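Local atomic coordinates of ABC-type branched-chain amino acid transport systems periplasmic component-like protein (Thermomonospora curvata, PDB entry 4N03), a protein that probably binds fatty acids outside the membrane and delivers them to an ABC transporter, as a substrate-binding protein of the leucine-binding protein family. Residues A[345-350]-A[356-361]. Residues are numbered along the deposited sequence; the frame is centred on the assembly and turned at random. Where two conformers were deposited one is given.
Sequences SEANAD and PMNFTY
The ring of F359 meets E346 and A349 obliquely, with CG of E346 3.8 Å from its CD2 and CB of A349 3.5 Å from its CE2. With CG anti to the carbonyl carbon (chi1 -62°), the ring is directed at these two side chains; H343, at the end of helix 336-343, and I320 of helix 309-330 also meet it. The carboxylate of E346 is turned 69° from the ring plane and bends back to its own segment, where OE1 accepts a hydrogen bond from the backbone N-H of N348 through its anti lone pair. Between helix 336-343 and strand 370-375 the chain doubles back on itself, and a single antiparallel bridge joins the two arms: A349 and M357 form a hydrogen-bonded pair, N of A349 to O of M357 at 2.9 Å and N of M357 to O of A349 at 3.0 Å. Farther along, N of F359 reaches O of E346 at 2.9 Å. The selenomethionine side chain of M357 comes within about 6 Å of the bound palmitic acid. At N358 an Asx turn shapes the second arm: OD1 accepts from N-H of T360 in the amide plane at 2.9 Å and from OG1 of T360 at 2.7 Å, while the amide carbon lies near O of A347 without a hydrogen bond between the two residues. An alanine here is likely to leave both T360 donors without this acceptor and the turn less firmly set. Methyl CG2 of T360 rests against CB of A347.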
# COMPACT_ATOMS: atom_id res chain seq x y z
N SER A 345 1.92 5.35 -20.66
CA SER A 345 1.00 5.23 -21.79
C SER A 345 -0.29 4.54 -21.44
O SER A 345 -1.23 4.60 -22.22
CB SER A 345 1.69 4.59 -22.98
OG SER A 345 1.86 3.19 -22.79
N GLU A 346 -0.39 3.97 -20.24
CA GLU A 346 -1.58 3.15 -19.86
C GLU A 346 -2.60 3.93 -19.13
O GLU A 346 -2.39 4.33 -17.95
CB GLU A 346 -1.07 1.98 -18.99
CG GLU A 346 -2.16 1.07 -18.47
CD GLU A 346 -2.97 0.46 -19.58
OE1 GLU A 346 -4.02 0.97 -19.95
OE2 GLU A 346 -2.55 -0.60 -20.12
N ALA A 347 -3.69 4.29 -19.77
CA ALA A 347 -4.81 5.02 -19.19
C ALA A 347 -5.88 4.17 -18.52
O ALA A 347 -6.74 4.68 -17.83
CB ALA A 347 -5.47 5.90 -20.25
N ASN A 348 -5.82 2.88 -18.71
CA ASN A 348 -6.93 1.99 -18.34
C ASN A 348 -6.42 0.65 -17.86
O ASN A 348 -6.74 -0.43 -18.43
CB ASN A 348 -7.83 1.80 -19.59
CG ASN A 348 -9.17 1.18 -19.30
OD1 ASN A 348 -9.77 1.45 -18.27
ND2 ASN A 348 -9.67 0.36 -20.24
N ALA A 349 -5.68 0.64 -16.77
CA ALA A 349 -5.16 -0.61 -16.23
C ALA A 349 -6.23 -1.32 -15.42
O ALA A 349 -6.97 -0.75 -14.65
CB ALA A 349 -3.96 -0.35 -15.36
N ASP A 350 -6.28 -2.65 -15.59
CA ASP A 350 -7.12 -3.48 -14.72
C ASP A 350 -6.57 -4.88 -14.77
O ASP A 350 -6.79 -5.61 -15.75
CB ASP A 350 -8.56 -3.50 -15.19
CG ASP A 350 -9.48 -4.24 -14.24
OD1 ASP A 350 -8.97 -4.93 -13.31
OD2 ASP A 350 -10.73 -4.17 -14.40
N PRO A 356 -8.85 -1.18 -10.57
CA PRO A 356 -8.55 -0.52 -11.84
C PRO A 356 -7.91 0.86 -11.59
O PRO A 356 -8.24 1.53 -10.58
CB PRO A 356 -9.94 -0.35 -12.48
CG PRO A 356 -10.79 -1.40 -11.87
CD PRO A 356 -10.25 -1.56 -10.45
N MSE A 357 -7.03 1.27 -12.46
CA MSE A 357 -6.27 2.52 -12.28
C MSE A 357 -5.94 3.14 -13.60
O MSE A 357 -5.93 2.52 -14.64
CB MSE A 357 -4.88 2.16 -11.64
CG MSE A 357 -5.06 1.76 -10.22
SE MSE A 357 -3.30 1.23 -9.54
CE MSE A 357 -3.40 -0.58 -9.84
N ASN A 358 -5.66 4.43 -13.58
CA ASN A 358 -5.13 5.16 -14.72
C ASN A 358 -3.71 5.61 -14.39
O ASN A 358 -3.51 6.26 -13.38
CB ASN A 358 -6.04 6.37 -14.99
CG ASN A 358 -5.70 7.16 -16.26
OD1 ASN A 358 -4.54 7.26 -16.71
ND2 ASN A 358 -6.70 7.87 -16.77
N PHE A 359 -2.73 5.27 -15.24
CA PHE A 359 -1.34 5.58 -15.07
C PHE A 359 -0.83 6.82 -15.85
O PHE A 359 0.35 7.09 -15.85
CB PHE A 359 -0.49 4.35 -15.44
CG PHE A 359 -0.75 3.13 -14.57
CD1 PHE A 359 -1.02 3.29 -13.21
CD2 PHE A 359 -0.67 1.87 -15.09
CE1 PHE A 359 -1.18 2.22 -12.39
CE2 PHE A 359 -0.86 0.73 -14.23
CZ PHE A 359 -1.15 0.97 -12.92
N THR A 360 -1.69 7.42 -16.66
CA THR A 360 -1.18 8.53 -17.51
C THR A 360 -0.88 9.85 -16.74
O THR A 360 -0.22 10.72 -17.27
CB THR A 360 -2.08 8.86 -18.66
OG1 THR A 360 -3.33 9.26 -18.13
CG2 THR A 360 -2.31 7.68 -19.53
N TYR A 361 -1.49 9.94 -15.58
CA TYR A 361 -1.22 11.10 -14.75
C TYR A 361 -0.67 10.78 -13.42
O TYR A 361 -0.60 9.59 -13.02
CB TYR A 361 -2.50 11.83 -14.57
CG TYR A 361 -3.56 11.03 -13.91
CD1 TYR A 361 -3.43 10.67 -12.58
CD2 TYR A 361 -4.67 10.58 -14.59
CE1 TYR A 361 -4.41 9.96 -11.92
CE2 TYR A 361 -5.67 9.89 -13.92
CZ TYR A 361 -5.53 9.58 -12.60
OH TYR A 361 -6.51 8.90 -11.99